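Local coordinates for protein tryptophan halogenase superfamily (Brevundimonas sp. BAL3, PDB 6FRL) that carries out flavin-dependent halogenation, with a preference for bromination over chlorination, at residues Arg12-Val17 with Ala37-Thr42; Ser98-Pro103 with Leu451-Gly456; Tyr119-Arg124 with Gly458-His463; Glu216-Val221 with Pro370-Ala375. One frame throughout, in Å; residues are numbered along the deposited sequence.

Overall arrangement
From the N terminus, interaction 1 closes first, bringing strand 40-45 back beside strand 13-17 after helix 20-33. Interaction 2 then opens at strand 99-103 and interaction 3 at helix 116-125; their partners, 451-456 and 458-463, follow in the same order, so these two contacts cross. Interaction 4 is nested inside both, joining strand 219-222 to the loop before helix 376-402. Interactions 1 and 4 adjoin, with centres about 10 Å apart, through neighbouring strands of one Rossmann-type sheet. Interactions 2 and 3, centres about 14 Å apart, lie on the opposite side of the chain's centre from interactions 1 and 4 and tie helix 447-456 and its following loop to an edge strand of the second sheet and to helix 116-125.

Interaction 1 (Arg12-Val17 with Ala37-Thr42); sequences RSVVIV and APLKIT
Strands 13-17 and 40-42 pair in parallel, their axes 4.6 Å apart and their directions 9° from parallel, with Ser13 beside Lys40, Val14 beside Ile41 and Val15 beside Thr42. Four backbone bonds zip the pair, from Lys40 N to Arg12 O (3.1 Å), just before strand 13-17, then Val14 N to Lys40 O, Thr42 N to Val14 O, and Ile16 N to Thr42 O (2.8 Å). Val14 O also accepts a hydrogen bond from a water, whose oxygen is 2.8 Å away, and that water lies 2.8 Å from Thr42 OG1, tying the threonine hydroxyl to the opposite strand. On the Val14 and Ile41 face the contacts are apolar. With CG1 anti to the backbone N (chi1 178°), Val14 has CG2 beside that N, and CG2 approaches Leu39 CD1 at 4.0 Å. Further along, Ile16 CD1 touches Ile41 CG2 at 4.0 Å, the two side chains slanting across each other. Arg12 NE turns instead to Asp218 in a salt bridge, and Ser13 OG bonds Asp218 N. This is the first beta-alpha-beta unit of the Rossmann-type fold: helix 20-33 covers Ile16 and Ile41 through Ala27 and Leu30, while strand 13-17 is flanked on its other edge by strand 219-222.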
# COMPACT_ATOMS: atom_id res chain seq x y z
N ARG B 12 -27.11 5.23 -18.48
CA ARG B 12 -28.33 4.43 -18.69
C ARG B 12 -28.08 3.09 -19.39
O ARG B 12 -28.95 2.23 -19.38
CB ARG B 12 -29.34 5.24 -19.53
CG ARG B 12 -29.70 6.61 -18.92
CD ARG B 12 -30.22 7.56 -19.96
NE ARG B 12 -29.22 7.89 -20.99
CZ ARG B 12 -29.43 8.69 -22.04
NH1 ARG B 12 -30.62 9.28 -22.22
NH2 ARG B 12 -28.46 8.91 -22.91
N SER B 13 -26.93 2.92 -20.02
CA SER B 13 -26.69 1.77 -20.85
C SER B 13 -25.19 1.52 -21.03
O SER B 13 -24.38 2.47 -21.03
CB SER B 13 -27.34 1.96 -22.21
OG SER B 13 -26.87 3.14 -22.87
N VAL B 14 -24.83 0.23 -21.17
CA VAL B 14 -23.45 -0.19 -21.32
C VAL B 14 -23.39 -1.20 -22.45
O VAL B 14 -24.16 -2.19 -22.46
CB VAL B 14 -22.87 -0.83 -20.05
CG1 VAL B 14 -21.42 -1.30 -20.28
CG2 VAL B 14 -22.96 0.15 -18.88
N VAL B 15 -22.48 -0.96 -23.38
CA VAL B 15 -22.33 -1.84 -24.53
C VAL B 15 -20.93 -2.43 -24.52
O VAL B 15 -19.95 -1.69 -24.59
CB VAL B 15 -22.57 -1.09 -25.87
CG1 VAL B 15 -22.41 -2.05 -27.07
CG2 VAL B 15 -23.95 -0.43 -25.89
N ILE B 16 -20.85 -3.74 -24.47
CA ILE B 16 -19.59 -4.42 -24.34
C ILE B 16 -19.32 -4.99 -25.72
O ILE B 16 -20.10 -5.82 -26.21
CB ILE B 16 -19.68 -5.55 -23.27
CG1 ILE B 16 -19.95 -4.95 -21.89
CG2 ILE B 16 -18.41 -6.38 -23.23
CD1 ILE B 16 -20.34 -5.96 -20.86
N VAL B 17 -18.20 -4.58 -26.31
CA VAL B 17 -17.88 -4.95 -27.68
C VAL B 17 -16.91 -6.11 -27.68
O VAL B 17 -15.72 -5.91 -27.56
CB VAL B 17 -17.29 -3.76 -28.42
CG1 VAL B 17 -16.92 -4.12 -29.86
CG2 VAL B 17 -18.22 -2.55 -28.32
N ALA B 37 -30.60 -2.00 -10.58
CA ALA B 37 -30.57 -0.61 -11.03
C ALA B 37 -31.06 -0.55 -12.45
O ALA B 37 -31.00 -1.56 -13.15
CB ALA B 37 -29.15 -0.06 -10.95
N PRO B 38 -31.53 0.62 -12.91
CA PRO B 38 -32.01 0.70 -14.28
C PRO B 38 -30.82 0.94 -15.17
O PRO B 38 -30.52 2.07 -15.50
CB PRO B 38 -32.95 1.92 -14.24
CG PRO B 38 -32.38 2.80 -13.20
CD PRO B 38 -31.60 1.94 -12.24
N LEU B 39 -30.10 -0.13 -15.48
CA LEU B 39 -28.90 -0.05 -16.30
C LEU B 39 -29.02 -1.16 -17.32
O LEU B 39 -29.09 -2.34 -16.94
CB LEU B 39 -27.62 -0.24 -15.47
CG LEU B 39 -26.29 -0.11 -16.24
CD1 LEU B 39 -26.09 1.32 -16.69
CD2 LEU B 39 -25.08 -0.52 -15.44
N LYS B 40 -29.08 -0.79 -18.59
CA LYS B 40 -29.05 -1.76 -19.65
C LYS B 40 -27.61 -2.21 -19.90
O LYS B 40 -26.71 -1.39 -19.93
CB LYS B 40 -29.73 -1.25 -20.92
CG LYS B 40 -31.25 -1.39 -20.85
CD LYS B 40 -31.91 -1.02 -22.18
CE LYS B 40 -32.03 0.50 -22.33
NZ LYS B 40 -31.95 0.99 -23.75
N ILE B 41 -27.41 -3.52 -20.00
CA ILE B 41 -26.13 -4.05 -20.39
C ILE B 41 -26.37 -4.98 -21.56
O ILE B 41 -27.27 -5.84 -21.52
CB ILE B 41 -25.45 -4.79 -19.22
CG1 ILE B 41 -25.25 -3.86 -18.00
CG2 ILE B 41 -24.11 -5.38 -19.67
CD1 ILE B 41 -24.91 -4.59 -16.72
N THR B 42 -25.53 -4.83 -22.58
CA THR B 42 -25.59 -5.65 -23.78
C THR B 42 -24.16 -5.98 -24.23
O THR B 42 -23.26 -5.14 -24.18
CB THR B 42 -26.27 -4.85 -24.89
OG1 THR B 42 -27.53 -4.37 -24.44
CG2 THR B 42 -26.46 -5.70 -26.13
O HOH W 1 -26.88 -1.89 -23.25

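Interaction 2 (Ser98-Pro103 with Leu451-Gly456); sequences SDFIHP and LAIYDG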
# COMPACT_ATOMS: atom_id res chain seq x y z
N SER B 98 17.83 -27.61 -13.25
CA SER B 98 17.38 -26.59 -12.29
C SER B 98 15.84 -26.70 -12.12
O SER B 98 15.13 -27.08 -13.04
CB SER B 98 17.79 -25.18 -12.71
OG SER B 98 16.96 -24.66 -13.75
N ASP B 99 15.37 -26.37 -10.93
CA ASP B 99 14.01 -26.70 -10.52
C ASP B 99 13.61 -25.88 -9.27
O ASP B 99 14.15 -26.12 -8.18
CB ASP B 99 13.95 -28.21 -10.25
CG ASP B 99 12.54 -28.72 -9.94
OD1 ASP B 99 11.60 -27.93 -9.74
OD2 ASP B 99 12.40 -29.97 -9.88
N PHE B 100 12.69 -24.91 -9.45
CA PHE B 100 12.06 -24.22 -8.34
C PHE B 100 10.56 -23.93 -8.57
O PHE B 100 10.09 -23.96 -9.69
CB PHE B 100 12.85 -22.96 -7.95
CG PHE B 100 12.60 -21.76 -8.84
CD1 PHE B 100 13.37 -21.57 -9.99
CD2 PHE B 100 11.63 -20.80 -8.49
CE1 PHE B 100 13.15 -20.46 -10.81
CE2 PHE B 100 11.40 -19.69 -9.31
CZ PHE B 100 12.17 -19.51 -10.47
N ILE B 101 9.82 -23.73 -7.48
CA ILE B 101 8.38 -23.42 -7.54
C ILE B 101 8.07 -22.03 -6.93
O ILE B 101 8.43 -21.76 -5.75
CB ILE B 101 7.51 -24.49 -6.81
CG1 ILE B 101 7.59 -25.82 -7.52
CG2 ILE B 101 6.06 -24.08 -6.80
CD1 ILE B 101 6.95 -27.00 -6.78
N HIS B 102 7.38 -21.20 -7.71
CA HIS B 102 6.78 -19.93 -7.23
C HIS B 102 5.39 -20.21 -6.76
O HIS B 102 4.49 -20.41 -7.56
CB HIS B 102 6.75 -18.85 -8.34
CG HIS B 102 6.07 -17.58 -7.94
ND1 HIS B 102 5.65 -16.64 -8.86
CD2 HIS B 102 5.70 -17.11 -6.72
CE1 HIS B 102 5.03 -15.66 -8.23
NE2 HIS B 102 5.07 -15.91 -6.93
N PRO B 103 5.19 -20.24 -5.44
CA PRO B 103 3.89 -20.55 -4.87
C PRO B 103 3.05 -19.31 -4.60
O PRO B 103 3.55 -18.20 -4.69
CB PRO B 103 4.28 -21.19 -3.55
CG PRO B 103 5.44 -20.34 -3.10
CD PRO B 103 6.19 -20.07 -4.36
N LEU B 451 10.99 -12.62 -3.81
CA LEU B 451 11.83 -13.58 -3.08
C LEU B 451 11.94 -14.93 -3.78
O LEU B 451 13.03 -15.45 -3.92
CB LEU B 451 11.32 -13.78 -1.67
CG LEU B 451 12.13 -14.67 -0.71
CD1 LEU B 451 13.61 -14.30 -0.67
CD2 LEU B 451 11.57 -14.57 0.71
N ALA B 452 10.81 -15.46 -4.25
CA ALA B 452 10.81 -16.77 -4.95
C ALA B 452 11.67 -16.74 -6.21
O ALA B 452 12.35 -17.72 -6.55
CB ALA B 452 9.39 -17.20 -5.29
N ILE B 453 11.63 -15.62 -6.91
CA ILE B 453 12.42 -15.49 -8.13
C ILE B 453 13.90 -15.25 -7.79
O ILE B 453 14.79 -15.91 -8.36
CB ILE B 453 11.83 -14.40 -9.05
CG1 ILE B 453 10.33 -14.72 -9.37
CG2 ILE B 453 12.66 -14.26 -10.33
CD1 ILE B 453 10.01 -16.13 -9.83
N TYR B 454 14.18 -14.37 -6.82
CA TYR B 454 15.58 -14.14 -6.42
C TYR B 454 16.21 -15.48 -6.02
O TYR B 454 17.26 -15.85 -6.55
CB TYR B 454 15.71 -13.10 -5.31
CG TYR B 454 15.36 -11.67 -5.70
CD1 TYR B 454 15.90 -11.08 -6.83
CD2 TYR B 454 14.50 -10.88 -4.91
CE1 TYR B 454 15.59 -9.75 -7.17
CE2 TYR B 454 14.18 -9.58 -5.24
CZ TYR B 454 14.72 -9.01 -6.37
OH TYR B 454 14.43 -7.71 -6.71
N ASP B 455 15.53 -16.22 -5.16
CA ASP B 455 16.03 -17.50 -4.69
C ASP B 455 16.10 -18.55 -5.78
O ASP B 455 17.07 -19.30 -5.86
CB ASP B 455 15.21 -18.03 -3.52
CG ASP B 455 15.48 -19.45 -3.24
OD1 ASP B 455 16.58 -19.69 -2.70
OD2 ASP B 455 14.63 -20.31 -3.58
N GLY B 456 15.09 -18.62 -6.63
CA GLY B 456 15.09 -19.56 -7.77
C GLY B 456 16.26 -19.39 -8.74
O GLY B 456 16.78 -20.38 -9.26
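The carbonyl oxygen of Ala452 is held by the amide of Gly456 in a helical bond, Gly456 N to Ala452 O 2.9 Å, and Phe100 CE2 lies 3.5 Å from that oxygen, an oblique contact and not a hydrogen bond. The Phe100 ring carries most of the contact. Its CG is placed between the residue's own backbone N and carbonyl carbon (chi1 80°), and the ring lies against Gly456 and Ile453 of the helix. Gly456, having no side chain, lays its CA on one face of the ring, 3.5 Å from the centroid and 13° off the normal: a CH-pi contact over the ring centre. At the rim, near the ring plane, Ile453 CD1 meets Phe100 CE2 at 3.9 Å. Farther along the strand His102 presents CD2 to Ala452 CB at 4.0 Å, and Pro103 CD lies 4.4 Å from the same methyl. Both imidazole nitrogens of this buried histidine have partners, ND1 bonding Glu351 OE1 and NE2 bonding Ser449 OG earlier in the same helix, so the rotation of the ring is fixed from two sides. Strand and helix run antiparallel, at 174° between their directions and with axes 8.3 Å apart. Strand 99-103 is an edge strand of the seven-stranded mixed sheet, hydrogen-bonded to strand 87-91, whose Phe90 ring meets that of Phe100; helix 447-456 packs beside this strand, and helix 376-402 covers Ile453 of helix 447-456 through Phe396 and Leu399.

Interaction 3 (Tyr119-Arg124 with Gly458-His463); sequences YWLKQR and GLYPDH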
# COMPACT_ATOMS: atom_id res chain seq x y z
N TYR B 119 17.02 -14.59 8.58
CA TYR B 119 17.42 -15.70 9.43
C TYR B 119 17.89 -16.90 8.57
O TYR B 119 18.94 -17.51 8.83
CB TYR B 119 16.29 -16.10 10.36
CG TYR B 119 15.86 -15.02 11.34
CD1 TYR B 119 16.51 -14.85 12.56
CD2 TYR B 119 14.78 -14.18 11.04
CE1 TYR B 119 16.10 -13.85 13.46
CE2 TYR B 119 14.36 -13.18 11.93
CZ TYR B 119 15.01 -13.02 13.13
OH TYR B 119 14.57 -12.02 13.98
N TRP B 120 17.13 -17.22 7.50
CA TRP B 120 17.51 -18.27 6.56
C TRP B 120 18.88 -18.00 5.93
O TRP B 120 19.69 -18.92 5.77
CB TRP B 120 16.47 -18.44 5.45
CG TRP B 120 16.80 -19.53 4.49
CD1 TRP B 120 16.63 -20.87 4.67
CD2 TRP B 120 17.38 -19.37 3.20
NE1 TRP B 120 17.06 -21.56 3.55
CE2 TRP B 120 17.53 -20.66 2.64
CE3 TRP B 120 17.79 -18.26 2.46
CZ2 TRP B 120 18.08 -20.87 1.35
CZ3 TRP B 120 18.34 -18.46 1.18
CH2 TRP B 120 18.48 -19.77 0.65
N LEU B 121 19.15 -16.75 5.56
CA LEU B 121 20.46 -16.41 5.02
C LEU B 121 21.62 -16.57 6.01
O LEU B 121 22.67 -17.10 5.64
CB LEU B 121 20.48 -15.01 4.41
CG LEU B 121 19.73 -14.94 3.08
CD1 LEU B 121 19.26 -13.53 2.76
CD2 LEU B 121 20.61 -15.52 1.98
N LYS B 122 21.43 -16.13 7.25
CA LYS B 122 22.42 -16.35 8.31
C LYS B 122 22.81 -17.82 8.40
O LYS B 122 23.99 -18.18 8.38
CB LYS B 122 21.92 -15.88 9.69
CG LYS B 122 22.84 -16.33 10.82
CD LYS B 122 22.42 -15.68 12.15
CE LYS B 122 23.39 -16.00 13.27
NZ LYS B 122 24.76 -15.61 12.85
N GLN B 123 21.80 -18.68 8.50
CA GLN B 123 22.03 -20.13 8.62
C GLN B 123 22.67 -20.69 7.36
O GLN B 123 23.55 -21.54 7.41
CB GLN B 123 20.74 -20.87 8.96
CG GLN B 123 20.93 -22.27 9.56
CD GLN B 123 21.63 -22.28 10.92
OE1 GLN B 123 21.55 -21.34 11.72
NE2 GLN B 123 22.37 -23.35 11.17
N ARG B 124 22.25 -20.18 6.21
CA ARG B 124 22.86 -20.59 4.95
C ARG B 124 24.35 -20.22 4.93
O ARG B 124 25.14 -20.95 4.34
CB ARG B 124 22.13 -19.95 3.77
CG ARG B 124 22.70 -20.33 2.43
CD ARG B 124 21.97 -19.65 1.31
NE ARG B 124 22.47 -20.11 0.01
CZ ARG B 124 23.39 -19.49 -0.74
NH1 ARG B 124 23.88 -18.28 -0.40
NH2 ARG B 124 23.75 -20.04 -1.88
N GLY B 458 19.17 -18.03 -7.73
CA GLY B 458 20.38 -17.99 -6.92
C GLY B 458 21.01 -16.62 -6.67
O GLY B 458 22.23 -16.55 -6.46
N LEU B 459 20.22 -15.54 -6.68
CA LEU B 459 20.75 -14.20 -6.36
C LEU B 459 20.40 -13.80 -4.92
O LEU B 459 19.25 -13.55 -4.62
CB LEU B 459 20.20 -13.16 -7.34
CG LEU B 459 20.72 -11.71 -7.11
CD1 LEU B 459 22.25 -11.59 -7.24
CD2 LEU B 459 20.04 -10.69 -8.00
N TYR B 460 21.42 -13.69 -4.06
CA TYR B 460 21.25 -13.43 -2.63
C TYR B 460 22.06 -12.23 -2.19
O TYR B 460 23.08 -11.96 -2.77
CB TYR B 460 21.74 -14.65 -1.84
CG TYR B 460 21.05 -15.93 -2.22
CD1 TYR B 460 19.73 -16.17 -1.84
CD2 TYR B 460 21.70 -16.91 -2.96
CE1 TYR B 460 19.07 -17.34 -2.17
CE2 TYR B 460 21.05 -18.09 -3.31
CZ TYR B 460 19.72 -18.29 -2.89
OH TYR B 460 19.04 -19.44 -3.21
N PRO B 461 21.62 -11.52 -1.13
CA PRO B 461 22.35 -10.36 -0.65
C PRO B 461 23.66 -10.68 0.02
O PRO B 461 23.81 -11.79 0.52
CB PRO B 461 21.41 -9.72 0.39
CG PRO B 461 20.30 -10.67 0.62
CD PRO B 461 20.28 -11.63 -0.53
N ASP B 462 24.56 -9.70 0.06
CA ASP B 462 25.91 -9.86 0.64
C ASP B 462 25.74 -9.91 2.15
O ASP B 462 26.21 -10.85 2.79
CB ASP B 462 26.90 -8.70 0.29
CG ASP B 462 26.38 -7.76 -0.85
OD1 ASP B 462 26.03 -8.29 -1.92
OD2 ASP B 462 26.32 -6.51 -0.64
N HIS B 463 25.06 -8.90 2.71
CA HIS B 463 24.66 -8.94 4.12
C HIS B 463 23.15 -8.86 4.37
O HIS B 463 22.40 -8.01 3.82
CB HIS B 463 25.39 -7.95 5.04
CG HIS B 463 25.67 -8.53 6.41
ND1 HIS B 463 24.82 -8.37 7.48
CD2 HIS B 463 26.69 -9.30 6.85
CE1 HIS B 463 25.32 -9.00 8.53
NE2 HIS B 463 26.45 -9.58 8.17
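Arg124 is anti at chi1, chi2 and chi3, which extends its chain as far as NE, while Tyr460 has CG anti to its carbonyl carbon (chi1 -56°). Where the two side chains meet, the cation lies over one face of the phenol ring, off-centre, with Arg124 CZ 4.2 Å from the ring centroid and 34° off its normal. The guanidinium and ring planes are 32° apart, an inclined cation-pi pair. Arg124 NH2 reaches Tyr460 CE2 at 3.6 Å and NH1 reaches CD2, so the charge sits toward the rim. Around the CD1 and CE1 side Trp120 brings up its six-membered ring edge, CZ3 to Tyr460 CE1 3.6 Å, the two ring systems meeting at an oblique angle. Leu121 divides its branches: CD2 rests 4.0 Å from Tyr460 CD1, while CD1 packs 3.7 Å from Pro461 CG, crossing that side chain at about a right angle. Gly458, the C-prime residue of a Schellman motif ending helix 447-456, starts the loop that carries the ring to helix 116-125. Tyr460 OH is hydrogen-bonded to Asp455 OD1 of the helix just ended, which fixes the far end of the phenol; the nearby carboxylate would be expected to make the ring more electron-rich and thus a better partner for the solvent-exposed arginine.

Interaction 4 (Glu216-Val221 with Pro370-Ala375); sequences EGDLFV and PDRRFA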
# COMPACT_ATOMS: atom_id res chain seq x y z
N GLU B 216 -26.87 1.63 -29.67
CA GLU B 216 -26.51 2.84 -28.98
C GLU B 216 -26.11 2.50 -27.57
O GLU B 216 -26.60 1.50 -27.01
CB GLU B 216 -27.72 3.77 -28.88
CG GLU B 216 -28.34 4.23 -30.21
CD GLU B 216 -29.52 5.15 -29.99
OE1 GLU B 216 -30.39 4.82 -29.15
OE2 GLU B 216 -29.57 6.20 -30.66
N GLY B 217 -25.23 3.33 -27.01
CA GLY B 217 -24.84 3.25 -25.62
C GLY B 217 -24.25 4.54 -25.10
O GLY B 217 -23.68 5.32 -25.84
N ASP B 218 -24.39 4.77 -23.80
CA ASP B 218 -23.70 5.86 -23.12
C ASP B 218 -22.22 5.55 -22.80
O ASP B 218 -21.39 6.46 -22.81
CB ASP B 218 -24.42 6.19 -21.82
CG ASP B 218 -25.81 6.73 -22.05
OD1 ASP B 218 -26.11 7.16 -23.21
OD2 ASP B 218 -26.59 6.73 -21.05
N LEU B 219 -21.94 4.27 -22.45
CA LEU B 219 -20.61 3.77 -22.07
C LEU B 219 -20.30 2.52 -22.89
O LEU B 219 -21.08 1.57 -22.91
CB LEU B 219 -20.53 3.46 -20.56
CG LEU B 219 -19.20 2.85 -20.05
CD1 LEU B 219 -18.10 3.89 -20.11
CD2 LEU B 219 -19.22 2.27 -18.62
N PHE B 220 -19.14 2.52 -23.54
CA PHE B 220 -18.65 1.39 -24.30
C PHE B 220 -17.42 0.76 -23.65
O PHE B 220 -16.49 1.48 -23.25
CB PHE B 220 -18.30 1.85 -25.72
CG PHE B 220 -19.51 2.13 -26.56
CD1 PHE B 220 -20.20 3.32 -26.42
CD2 PHE B 220 -20.00 1.16 -27.43
CE1 PHE B 220 -21.36 3.55 -27.14
CE2 PHE B 220 -21.14 1.40 -28.17
CZ PHE B 220 -21.82 2.59 -28.02
N VAL B 221 -17.41 -0.59 -23.56
CA VAL B 221 -16.23 -1.34 -23.14
C VAL B 221 -15.69 -2.10 -24.33
O VAL B 221 -16.39 -2.89 -24.94
CB VAL B 221 -16.50 -2.34 -21.99
CG1 VAL B 221 -15.19 -2.83 -21.41
CG2 VAL B 221 -17.36 -1.73 -20.89
N PRO B 370 -18.22 6.00 -14.03
CA PRO B 370 -18.50 7.39 -14.33
C PRO B 370 -20.00 7.71 -14.45
O PRO B 370 -20.83 6.80 -14.41
CB PRO B 370 -17.85 7.55 -15.72
CG PRO B 370 -18.16 6.24 -16.38
CD PRO B 370 -18.09 5.20 -15.27
N ASP B 371 -20.30 9.00 -14.60
CA ASP B 371 -21.54 9.47 -15.18
C ASP B 371 -21.29 10.05 -16.61
O ASP B 371 -20.16 9.96 -17.16
CB ASP B 371 -22.28 10.44 -14.25
CG ASP B 371 -21.61 11.80 -14.13
OD1 ASP B 371 -20.77 12.22 -14.99
OD2 ASP B 371 -21.93 12.45 -13.12
N ARG B 372 -22.34 10.60 -17.22
CA ARG B 372 -22.33 10.98 -18.62
C ARG B 372 -21.52 12.22 -18.93
O ARG B 372 -21.30 12.49 -20.12
CB ARG B 372 -23.74 11.13 -19.15
CG ARG B 372 -24.45 9.78 -19.30
CD ARG B 372 -25.94 9.95 -19.50
NE ARG B 372 -26.21 10.82 -20.62
CZ ARG B 372 -27.40 11.34 -20.90
NH1 ARG B 372 -28.46 11.08 -20.16
NH2 ARG B 372 -27.54 12.13 -21.96
N ARG B 373 -21.11 12.95 -17.89
CA ARG B 373 -20.15 14.05 -18.02
C ARG B 373 -18.71 13.58 -18.22
O ARG B 373 -17.87 14.37 -18.66
CB ARG B 373 -20.18 14.99 -16.79
CG ARG B 373 -21.54 15.62 -16.52
CD ARG B 373 -21.42 16.77 -15.51
NE ARG B 373 -20.72 16.44 -14.27
CZ ARG B 373 -21.18 15.65 -13.29
NH1 ARG B 373 -22.35 15.03 -13.40
NH2 ARG B 373 -20.44 15.45 -12.19
N PHE B 374 -18.41 12.33 -17.85
CA PHE B 374 -17.07 11.74 -18.03
C PHE B 374 -15.95 12.69 -17.57
O PHE B 374 -15.02 13.04 -18.33
CB PHE B 374 -16.90 11.26 -19.49
CG PHE B 374 -17.62 9.97 -19.79
CD1 PHE B 374 -18.96 9.99 -20.23
CD2 PHE B 374 -16.99 8.73 -19.60
CE1 PHE B 374 -19.65 8.81 -20.48
CE2 PHE B 374 -17.67 7.54 -19.86
CZ PHE B 374 -19.02 7.59 -20.29
N ALA B 375 -16.07 13.08 -16.30
CA ALA B 375 -15.13 13.99 -15.66
C ALA B 375 -13.67 13.55 -15.84
O ALA B 375 -13.31 12.39 -15.58
CB ALA B 375 -15.47 14.12 -14.21
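Asp218 and Arg372 meet through carbon as much as through charge. Asp218 CG is anti to the carbonyl carbon (chi1 -64°), and OD2 comes to rest 3.6 Å from Arg372 CD. The arginine chain bends at chi3 (55°), which turns NE aside; OD2 is still 4.1 Å from NE and well out of the guanidinium plane, so any attraction would be between charges alone, no N-H pointing at the oxygen. Asp218 OD2 has its salt bridge with Arg12 instead. Arg12 also comes close to Arg372 NH1, and a carboxylate near both cations would be expected to offset their repulsion. The loop side is shaped by a type I beta turn from Asp371 to Phe374, closed by Phe374 N to Asp371 O at 3.0 Å, with an Asx turn built into it: Asp371 OD1 accepts from Arg373 N at 3.0 Å, from above the carboxylate plane. Phe374, at positive phi on leaving the turn, lays its ring against strand 219-222, the neighbour of strand 13-17 in the Rossmann-type sheet. Leu219 CD1 meets the edge of that ring near its plane, 3.7 Å from Phe374 CE2. The same methyl lies 4.4 Å from Pro370 CG. Phe374 CZ also approaches Asp218 O at 3.6 Å, an oxygen already hydrogen-bonded by Asn336 ND2. On the loop itself Arg373 NH1 bridges to Asp371 OD2, while its NH2 forms a salt bridge with Asp462 of the second subunit.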